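Local coordinates for Non-fluorescent flavoprotein (Photobacterium phosphoreum, PDB 1FVP) that binds FMN carrying a covalently attached myristate as a homodimer and may, like the related bacterial luciferases, have FMN-linked alkanal monooxygenase activity, at residues Leu72-Thr77 with Tyr88-Val93; Thr81-Ala86 with Asn111-Lys116; Arg125-Leu130 with Asp196-Phe201. All blocks are in the same frame, centred on the assembly; numbering follows the deposited sequence.

Contact 1 (Leu72-Thr77 with Tyr88-Val93); sequences LYVLAT and YALPLV. With FMA (6-(3-tetradecanoic acid) flavine mononucleotide), chain C.
The phenol ring of Tyr73 meets Pro91 and Leu92 in two ways. Leu92 O lies at the ring edge, near its plane, whereas Pro91 CB comes in obliquely to 3.7 Å from Tyr73 CD2, the two side chains crossing at about a right angle. Tyr73 CG stands beside its own backbone N and anti to the carbonyl carbon (chi1 -62°). The second flat group, the Tyr88 ring, is met at its edge and in its plane by the flavin's fatty-acid carboxylate: Tyr88 OH donates to FMA O2' at 2.8 Å. Strands 71-75 and 92-94 run parallel here, with Val74 opposite Leu92 and Leu75 opposite Val93. Val74 N bonds to Pro91 O at 3.0 Å, and Val93 N returns the link to Val74 O at 3.2 Å. A weak third bond, Ala76 N to Val93 O, follows at an inverse gamma turn centred on Ala76. Together with helix 80-87 these strands form a beta-alpha-beta crossover, consistent with the beta/alpha barrel architecture of the luciferase family. Val74 and Leu92 point to the sheet face covered by that helix, where Val82 and Ala85 pack. Leu92 CD1 also reaches Ala76 CB, 3.6 Å away. On the other face Leu75 and Val93 pack obliquely through Leu75 CD1 and Val93 CG1, and Val93 also touches Gln127 and Met129. Leu90 divides its two methyls: CD1 sits 3.5 Å from Val74 CG1, and CD2 meets Leu72 CD1. Leu72 also touches the far end of the acyl chain, Leu72 CG lying 3.4 Å from FMA C15. Leu29 and Leu32 of the second subunit pack against Leu90 and Leu72, respectively.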
# COMPACT_ATOMS: atom_id res chain seq x y z
N LEU A 72 2.78 8.21 -4.03
CA LEU A 72 1.59 8.32 -3.14
C LEU A 72 0.42 8.91 -3.94
O LEU A 72 0.60 9.86 -4.74
CB LEU A 72 2.06 9.02 -1.90
CG LEU A 72 1.31 9.94 -0.99
CD1 LEU A 72 1.34 11.37 -1.54
CD2 LEU A 72 -0.14 9.50 -0.80
N TYR A 73 -0.75 8.34 -3.75
CA TYR A 73 -1.98 8.71 -4.44
C TYR A 73 -3.14 8.90 -3.47
O TYR A 73 -2.98 8.55 -2.29
CB TYR A 73 -2.36 7.55 -5.40
CG TYR A 73 -1.37 7.23 -6.49
CD1 TYR A 73 -0.14 6.64 -6.21
CD2 TYR A 73 -1.62 7.47 -7.82
CE1 TYR A 73 0.76 6.33 -7.21
CE2 TYR A 73 -0.74 7.18 -8.85
CZ TYR A 73 0.46 6.61 -8.52
OH TYR A 73 1.37 6.33 -9.50
N VAL A 74 -4.25 9.40 -3.97
CA VAL A 74 -5.46 9.59 -3.16
C VAL A 74 -6.68 9.24 -4.05
O VAL A 74 -6.84 9.71 -5.17
CB VAL A 74 -5.59 10.93 -2.44
CG1 VAL A 74 -4.36 11.81 -2.45
CG2 VAL A 74 -6.83 11.72 -2.83
N LEU A 75 -7.50 8.40 -3.47
CA LEU A 75 -8.75 7.85 -4.00
C LEU A 75 -9.69 9.02 -4.29
O LEU A 75 -9.83 9.89 -3.41
CB LEU A 75 -9.27 6.84 -2.97
CG LEU A 75 -10.11 5.66 -3.39
CD1 LEU A 75 -9.22 4.47 -3.72
CD2 LEU A 75 -11.08 5.28 -2.28
N ALA A 76 -10.24 9.01 -5.49
CA ALA A 76 -11.16 10.07 -5.90
C ALA A 76 -12.58 9.58 -5.57
O ALA A 76 -13.41 9.21 -6.40
CB ALA A 76 -10.96 10.52 -7.31
N THR A 77 -12.78 9.59 -4.27
CA THR A 77 -13.91 9.20 -3.49
C THR A 77 -15.09 10.15 -3.49
O THR A 77 -16.23 9.71 -3.24
CB THR A 77 -13.42 9.05 -1.98
OG1 THR A 77 -11.97 8.99 -2.14
CG2 THR A 77 -13.99 7.83 -1.26
N TYR A 88 -2.64 19.84 -3.48
CA TYR A 88 -1.24 19.40 -3.44
C TYR A 88 -0.77 18.67 -4.69
O TYR A 88 0.35 18.09 -4.63
CB TYR A 88 -0.94 18.56 -2.20
CG TYR A 88 -1.39 19.19 -0.91
CD1 TYR A 88 -0.53 20.03 -0.21
CD2 TYR A 88 -2.66 18.96 -0.38
CE1 TYR A 88 -0.90 20.64 0.99
CE2 TYR A 88 -3.06 19.55 0.82
CZ TYR A 88 -2.18 20.38 1.49
OH TYR A 88 -2.50 21.00 2.67
N ALA A 89 -1.53 18.67 -5.77
CA ALA A 89 -1.17 18.02 -7.02
C ALA A 89 -1.12 16.50 -7.05
O ALA A 89 -0.66 15.94 -8.08
CB ALA A 89 0.18 18.59 -7.51
N LEU A 90 -1.58 15.81 -6.04
CA LEU A 90 -1.60 14.34 -5.96
C LEU A 90 -2.47 13.68 -7.04
O LEU A 90 -3.58 14.16 -7.37
CB LEU A 90 -2.14 13.98 -4.56
CG LEU A 90 -1.61 14.76 -3.37
CD1 LEU A 90 -2.66 14.83 -2.27
CD2 LEU A 90 -0.36 14.06 -2.84
N PRO A 91 -2.01 12.57 -7.56
CA PRO A 91 -2.75 11.80 -8.56
C PRO A 91 -3.85 11.06 -7.79
O PRO A 91 -3.72 10.81 -6.58
CB PRO A 91 -1.76 10.87 -9.21
CG PRO A 91 -0.43 11.17 -8.57
CD PRO A 91 -0.75 11.88 -7.26
N LEU A 92 -4.89 10.75 -8.53
CA LEU A 92 -6.07 10.04 -8.05
C LEU A 92 -6.04 8.55 -8.46
O LEU A 92 -5.42 8.15 -9.46
CB LEU A 92 -7.31 10.68 -8.65
CG LEU A 92 -7.61 12.14 -8.66
CD1 LEU A 92 -8.85 12.37 -9.53
CD2 LEU A 92 -7.94 12.59 -7.25
N VAL A 93 -6.78 7.79 -7.67
CA VAL A 93 -6.93 6.33 -7.95
C VAL A 93 -8.46 6.16 -8.07
O VAL A 93 -9.20 6.24 -7.09
CB VAL A 93 -6.13 5.48 -6.98
CG1 VAL A 93 -6.73 5.43 -5.57
CG2 VAL A 93 -5.86 4.09 -7.53
N1 FMA C . -11.26 15.79 5.89
C2 FMA C . -11.51 16.36 7.08
O2 FMA C . -12.48 16.35 7.75
N3 FMA C . -10.47 17.15 7.71
C4 FMA C . -9.28 17.30 7.11
O4 FMA C . -8.41 17.96 7.61
C4A FMA C . -9.05 16.68 5.85
N5 FMA C . -7.90 16.81 5.23
C5A FMA C . -7.58 16.25 4.06
C6 FMA C . -6.35 16.45 3.45
C7 FMA C . -6.09 15.82 2.26
C7M FMA C . -4.73 15.97 1.51
C8 FMA C . -7.08 14.99 1.63
C8M FMA C . -6.83 14.30 0.32
C9 FMA C . -8.30 14.82 2.24
C9A FMA C . -8.61 15.43 3.42
N10 FMA C . -9.83 15.30 4.10
C10 FMA C . -10.15 15.87 5.27
C1B FMA C . -10.91 14.57 3.40
C2B FMA C . -11.75 13.33 3.67
O2B FMA C . -11.77 12.68 2.40
C3B FMA C . -13.16 13.80 4.01
O3' FMA C . -13.18 14.34 5.28
C4B FMA C . -14.19 12.67 3.91
O4' FMA C . -14.11 12.15 2.54
C5B FMA C . -15.60 13.19 4.25
O5' FMA C . -16.08 13.90 2.97
P FMA C . -16.97 13.26 1.82
O1P FMA C . -15.86 13.04 0.73
O2P FMA C . -17.44 12.00 2.36
O3P FMA C . -18.02 14.11 1.54
C1' FMA C . -5.90 19.85 3.90
O1' FMA C . -6.87 20.69 3.70
O2' FMA C . -4.78 20.34 4.06
C2' FMA C . -6.27 18.54 4.51
C3' FMA C . -5.38 17.34 4.14
C4' FMA C . -4.73 16.76 5.35
C5' FMA C . -3.55 15.84 5.13
C6' FMA C . -3.31 15.08 6.41
C7' FMA C . -1.96 14.36 6.39
C8' FMA C . -1.77 13.45 7.54
C9' FMA C . -0.43 12.73 7.65
C11 FMA C . -0.23 11.83 6.45
C12 FMA C . 0.53 12.42 5.30
C13 FMA C . 0.32 11.83 3.95
C14 FMA C . 1.15 10.59 3.69
C15 FMA C . 1.72 10.54 2.30

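Contact 2 (Thr81-Ala86 with Asn111-Lys116); sequences TVDIAA and NASASK. With FMA (6-(3-tetradecanoic acid) flavine mononucleotide), chain C.
Ser113 makes the first contact from helix 111-116 and meets helix 81-86 with two different atoms. Its CB packs on the methyl of Ala86, and its hydroxyl donates to Asp83, with Ser113 OG 2.7 Å from Asp83 OD2. The hydroxyl comes from above the carboxylate, 75° out of its plane. Asp83 holds CG anti to its backbone N (chi1 175°), and the carboxylate reaches across to the serine. The other oxygen, Asp83 OD1, is hydrogen-bonded to the hydroxyl of Tyr117, just past the end of helix 100-116. Ala114, next in sequence, offers its backbone: Ala114 N lies 3.5 Å from Ala86 CB, and the two alanine CA atoms are 4.8 Å apart. Small residues at this meeting point accompany an approach of the helix axes to 8.2 Å, at a crossing angle of -41°. Each helix follows a strand of the sheet, helix 80-87 coming after strand 71-75 and helix 100-116 after strand 92-94, and they are thus successive helices of the beta/alpha fold. Further along, Lys116 comes back across Asp83, its chain bent at several torsions and crossing the aspartate at about a right angle. The two form a salt bridge with a long, weak hydrogen bond, Lys116 NZ lying 3.4 Å from Asp83 OD2, the oxygen already used by Ser113. Lys116 is exposed to solvent. Ile84 points away from helix 111-116 and lays CG2 against the flavin, 3.3 Å from FMA C7, while Ile84 CD1 lies nearer the middle of the ring system, 3.8 Å from FMA C9A. Thr81 OG1 lies beside the ribityl hydroxyl O2B of the same FMA, so close in the model that the details of a bond there are doubtful.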
# COMPACT_ATOMS: atom_id res chain seq x y z
N THR A 81 -12.94 15.31 -1.53
CA THR A 81 -11.76 14.44 -1.36
C THR A 81 -10.95 14.40 -2.65
O THR A 81 -9.92 13.72 -2.72
CB THR A 81 -12.29 13.00 -0.96
OG1 THR A 81 -12.91 13.16 0.36
CG2 THR A 81 -11.30 11.85 -1.01
N VAL A 82 -11.44 15.11 -3.66
CA VAL A 82 -10.80 15.16 -4.98
C VAL A 82 -10.28 16.57 -5.25
O VAL A 82 -9.22 16.75 -5.88
CB VAL A 82 -11.77 14.65 -6.07
CG1 VAL A 82 -12.79 15.68 -6.53
CG2 VAL A 82 -11.01 14.11 -7.28
N ASP A 83 -11.08 17.50 -4.78
CA ASP A 83 -10.75 18.95 -4.90
C ASP A 83 -9.41 19.13 -4.17
O ASP A 83 -8.37 19.49 -4.74
CB ASP A 83 -11.93 19.74 -4.37
CG ASP A 83 -11.73 21.24 -4.30
OD1 ASP A 83 -10.91 21.67 -3.46
OD2 ASP A 83 -12.42 21.93 -5.09
N ILE A 84 -9.48 18.79 -2.89
CA ILE A 84 -8.34 18.84 -1.99
C ILE A 84 -7.07 18.25 -2.61
O ILE A 84 -5.97 18.79 -2.39
CB ILE A 84 -8.64 18.12 -0.63
CG1 ILE A 84 -9.86 18.79 0.03
CG2 ILE A 84 -7.40 18.12 0.29
CD1 ILE A 84 -10.37 18.08 1.31
N ALA A 85 -7.22 17.16 -3.31
CA ALA A 85 -6.07 16.48 -3.94
C ALA A 85 -5.39 17.36 -4.99
O ALA A 85 -4.17 17.19 -5.23
CB ALA A 85 -6.54 15.13 -4.46
N ALA A 86 -6.18 18.24 -5.60
CA ALA A 86 -5.69 19.14 -6.65
C ALA A 86 -4.68 20.11 -6.02
O ALA A 86 -3.59 20.39 -6.54
CB ALA A 86 -6.82 19.92 -7.28
N ASN A 111 -9.76 18.91 -12.74
CA ASN A 111 -9.04 19.67 -13.81
C ASN A 111 -9.35 21.13 -13.51
O ASN A 111 -8.55 22.02 -13.77
CB ASN A 111 -9.36 19.05 -15.14
CG ASN A 111 -8.45 17.84 -15.33
OD1 ASN A 111 -7.66 17.57 -14.42
ND2 ASN A 111 -8.63 17.20 -16.48
N ALA A 112 -10.53 21.21 -12.92
CA ALA A 112 -11.16 22.46 -12.50
C ALA A 112 -10.51 22.98 -11.22
O ALA A 112 -10.31 24.21 -11.12
CB ALA A 112 -12.66 22.26 -12.35
N SER A 113 -10.22 22.05 -10.32
CA SER A 113 -9.58 22.44 -9.05
C SER A 113 -8.14 22.80 -9.40
O SER A 113 -7.70 23.92 -9.10
CB SER A 113 -9.68 21.43 -7.95
OG SER A 113 -10.95 21.46 -7.34
N ALA A 114 -7.46 21.88 -10.05
CA ALA A 114 -6.06 22.13 -10.45
C ALA A 114 -5.97 23.57 -10.95
O ALA A 114 -5.06 24.32 -10.54
CB ALA A 114 -5.64 21.16 -11.53
N SER A 115 -6.93 23.93 -11.79
CA SER A 115 -7.00 25.29 -12.34
C SER A 115 -6.93 26.31 -11.19
O SER A 115 -5.98 27.08 -11.07
CB SER A 115 -8.27 25.53 -13.14
OG SER A 115 -8.23 26.82 -13.75
N LYS A 116 -7.96 26.26 -10.39
CA LYS A 116 -8.21 27.09 -9.22
C LYS A 116 -6.93 27.41 -8.46
O LYS A 116 -6.49 28.57 -8.48
CB LYS A 116 -9.25 26.45 -8.30
CG LYS A 116 -9.29 27.01 -6.89
CD LYS A 116 -10.67 26.96 -6.29
CE LYS A 116 -11.29 25.59 -6.27
NZ LYS A 116 -11.64 25.27 -4.85
N1 FMA C . -11.26 15.79 5.89
C2 FMA C . -11.51 16.36 7.08
O2 FMA C . -12.48 16.35 7.75
N3 FMA C . -10.47 17.15 7.71
C4 FMA C . -9.28 17.30 7.11
O4 FMA C . -8.41 17.96 7.61
C4A FMA C . -9.05 16.68 5.85
N5 FMA C . -7.90 16.81 5.23
C5A FMA C . -7.58 16.25 4.06
C6 FMA C . -6.35 16.45 3.45
C7 FMA C . -6.09 15.82 2.26
C7M FMA C . -4.73 15.97 1.51
C8 FMA C . -7.08 14.99 1.63
C8M FMA C . -6.83 14.30 0.32
C9 FMA C . -8.30 14.82 2.24
C9A FMA C . -8.61 15.43 3.42
N10 FMA C . -9.83 15.30 4.10
C10 FMA C . -10.15 15.87 5.27
C1B FMA C . -10.91 14.57 3.40
C2B FMA C . -11.75 13.33 3.67
O2B FMA C . -11.77 12.68 2.40
C3B FMA C . -13.16 13.80 4.01
O3' FMA C . -13.18 14.34 5.28
C4B FMA C . -14.19 12.67 3.91
O4' FMA C . -14.11 12.15 2.54
C5B FMA C . -15.60 13.19 4.25
O5' FMA C . -16.08 13.90 2.97
P FMA C . -16.97 13.26 1.82
O1P FMA C . -15.86 13.04 0.73
O2P FMA C . -17.44 12.00 2.36
O3P FMA C . -18.02 14.11 1.54
C1' FMA C . -5.90 19.85 3.90
O1' FMA C . -6.87 20.69 3.70
O2' FMA C . -4.78 20.34 4.06
C2' FMA C . -6.27 18.54 4.51
C3' FMA C . -5.38 17.34 4.14
C4' FMA C . -4.73 16.76 5.35
C5' FMA C . -3.55 15.84 5.13
C6' FMA C . -3.31 15.08 6.41
C7' FMA C . -1.96 14.36 6.39
C8' FMA C . -1.77 13.45 7.54
C9' FMA C . -0.43 12.73 7.65
C11 FMA C . -0.23 11.83 6.45
C12 FMA C . 0.53 12.42 5.30
C13 FMA C . 0.32 11.83 3.95
C14 FMA C . 1.15 10.59 3.69
C15 FMA C . 1.72 10.54 2.30

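Contact 3 (Arg125-Leu130 with Asp196-Phe201); sequences RHQLML and DFLLCF
Arg125 presents one face of its guanidinium to Asp196, at the start of a pair of neighbouring parallel strands, 126-134 and 195-199, in the sheet of the beta/alpha fold. Asp196 OD1 hovers 3.1 Å above the guanidinium plane, offset toward the rim. The salt bridge is therefore purely electrostatic, with no N-H aimed at the oxygen. His126 contributes its carbonyl, which accepts Asp196 N at 3.1 Å. Gln127 turns its amide over Asp196 CB, and its NE2 packs 3.5 Å from Leu198 CG. A water donates both to Gln127 OE1, at 3.0 Å, and to Asp196 OD2, bridging two buried side chains. Leu128 O accepts Leu198 N at 2.7 Å, whereas the bond from Leu128 N to Asp196 O is very short in the model and its length doubtful. Met129 lies on the same face as Leu198, and both press on Phe9 of strand 6-11. Leu130 N bonds to Leu198 O at 3.1 Å. On the other face, Leu128 and Leu130 lie side by side with the Phe197 side chain, pointing the same way: Leu130 CD1 approaches the ring obliquely, whereas Leu128 CD2 sits at the ring edge, 3.7 Å from Phe197 CE2.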
# COMPACT_ATOMS: atom_id res chain seq x y z
N ARG A 125 -0.62 11.58 -13.57
CA ARG A 125 -1.30 10.42 -14.13
C ARG A 125 -2.13 9.67 -13.09
O ARG A 125 -1.60 9.13 -12.11
CB ARG A 125 -0.29 9.42 -14.67
CG ARG A 125 0.80 9.91 -15.60
CD ARG A 125 1.22 8.73 -16.47
NE ARG A 125 0.00 8.16 -17.02
CZ ARG A 125 -0.08 7.30 -18.02
NH1 ARG A 125 1.01 6.85 -18.61
NH2 ARG A 125 -1.28 6.92 -18.46
N HIS A 126 -3.41 9.61 -13.36
CA HIS A 126 -4.37 8.92 -12.45
C HIS A 126 -4.18 7.42 -12.51
O HIS A 126 -3.37 6.98 -13.35
CB HIS A 126 -5.82 9.32 -12.82
CG HIS A 126 -5.89 10.83 -12.84
ND1 HIS A 126 -5.41 11.60 -11.80
CD2 HIS A 126 -6.37 11.69 -13.77
CE1 HIS A 126 -5.61 12.87 -12.11
NE2 HIS A 126 -6.19 12.96 -13.29
N GLN A 127 -4.85 6.67 -11.66
CA GLN A 127 -4.72 5.19 -11.67
C GLN A 127 -6.17 4.67 -11.74
O GLN A 127 -6.99 5.06 -10.89
CB GLN A 127 -4.02 4.55 -10.51
CG GLN A 127 -2.52 4.63 -10.46
CD GLN A 127 -1.81 3.47 -11.08
OE1 GLN A 127 -0.59 3.44 -11.07
NE2 GLN A 127 -2.50 2.49 -11.62
N LEU A 128 -6.36 3.83 -12.73
CA LEU A 128 -7.68 3.23 -13.02
C LEU A 128 -7.76 1.81 -12.50
O LEU A 128 -6.87 1.01 -12.85
CB LEU A 128 -7.86 3.44 -14.52
CG LEU A 128 -9.22 3.29 -15.16
CD1 LEU A 128 -10.27 4.15 -14.46
CD2 LEU A 128 -9.10 3.66 -16.64
N MET A 129 -8.78 1.56 -11.69
CA MET A 129 -9.03 0.26 -11.07
C MET A 129 -10.24 -0.47 -11.70
O MET A 129 -11.40 -0.14 -11.38
CB MET A 129 -9.27 0.28 -9.58
CG MET A 129 -8.42 1.17 -8.76
SD MET A 129 -8.59 0.69 -6.99
CE MET A 129 -10.37 0.81 -6.81
N LEU A 130 -9.91 -1.49 -12.46
CA LEU A 130 -10.80 -2.38 -13.16
C LEU A 130 -10.67 -3.85 -12.73
O LEU A 130 -9.61 -4.42 -12.45
CB LEU A 130 -10.48 -2.31 -14.66
CG LEU A 130 -10.28 -1.01 -15.37
CD1 LEU A 130 -9.35 -1.20 -16.56
CD2 LEU A 130 -11.65 -0.51 -15.83
N ASP A 196 -3.23 4.94 -15.72
CA ASP A 196 -2.47 3.73 -15.50
C ASP A 196 -3.47 2.77 -14.82
O ASP A 196 -4.37 3.31 -14.14
CB ASP A 196 -1.22 3.99 -14.68
CG ASP A 196 -0.00 4.09 -15.58
OD1 ASP A 196 -0.16 4.31 -16.80
OD2 ASP A 196 1.11 3.93 -15.02
N PHE A 197 -3.31 1.47 -15.02
CA PHE A 197 -4.30 0.53 -14.46
C PHE A 197 -3.85 -0.52 -13.46
O PHE A 197 -2.82 -1.18 -13.47
CB PHE A 197 -5.07 -0.17 -15.58
CG PHE A 197 -5.15 0.55 -16.88
CD1 PHE A 197 -4.08 0.48 -17.77
CD2 PHE A 197 -6.29 1.28 -17.22
CE1 PHE A 197 -4.13 1.15 -18.99
CE2 PHE A 197 -6.37 1.96 -18.44
CZ PHE A 197 -5.27 1.88 -19.32
N LEU A 198 -4.75 -0.65 -12.51
CA LEU A 198 -4.70 -1.59 -11.39
C LEU A 198 -5.92 -2.45 -11.76
O LEU A 198 -7.02 -1.91 -11.51
CB LEU A 198 -4.87 -0.80 -10.11
CG LEU A 198 -3.71 -0.05 -9.52
CD1 LEU A 198 -3.89 0.09 -8.00
CD2 LEU A 198 -2.42 -0.82 -9.82
N LEU A 199 -5.67 -3.60 -12.33
CA LEU A 199 -6.75 -4.47 -12.79
C LEU A 199 -6.83 -5.80 -12.08
O LEU A 199 -5.90 -6.60 -12.22
CB LEU A 199 -6.55 -4.58 -14.32
CG LEU A 199 -5.15 -4.47 -14.90
CD1 LEU A 199 -4.19 -5.48 -14.29
CD2 LEU A 199 -5.18 -4.69 -16.40
N CYS A 200 -7.91 -6.04 -11.37
CA CYS A 200 -8.19 -7.26 -10.61
C CYS A 200 -8.59 -8.41 -11.52
O CYS A 200 -9.68 -8.27 -12.11
CB CYS A 200 -9.39 -7.03 -9.67
SG CYS A 200 -9.72 -8.43 -8.56
N PHE A 201 -7.83 -9.48 -11.60
CA PHE A 201 -8.24 -10.61 -12.47
C PHE A 201 -8.78 -11.72 -11.56
O PHE A 201 -8.58 -12.90 -11.90
CB PHE A 201 -7.10 -11.16 -13.28
CG PHE A 201 -6.27 -10.38 -14.23
CD1 PHE A 201 -6.77 -10.03 -15.48
CD2 PHE A 201 -4.96 -10.02 -13.91
CE1 PHE A 201 -6.02 -9.31 -16.39
CE2 PHE A 201 -4.17 -9.30 -14.80
CZ PHE A 201 -4.72 -8.95 -16.04
O HOH W 1 1.00 5.18 -12.91

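Contact 3 is the most central, its centre about 4 Å from that of the chain, those of contacts 1 and 2 about 14 Å and 21 Å. Contacts 1 and 3 are strand pairings in the same sheet, joined where Leu92 O probably accepts a hydrogen bond from Gln127 N. Contact 2 joins helices outside that sheet, and its helix 80-87 links the two strands of contact 1, with Val82 packed on Ala76. Backbone bonds dominate the strand contacts, with a buried, water-bridged acid at one end of contact 3, whereas contact 2 relies on side chains, including a partly exposed ion pair. Contacts 1 and 2 line the same FMA.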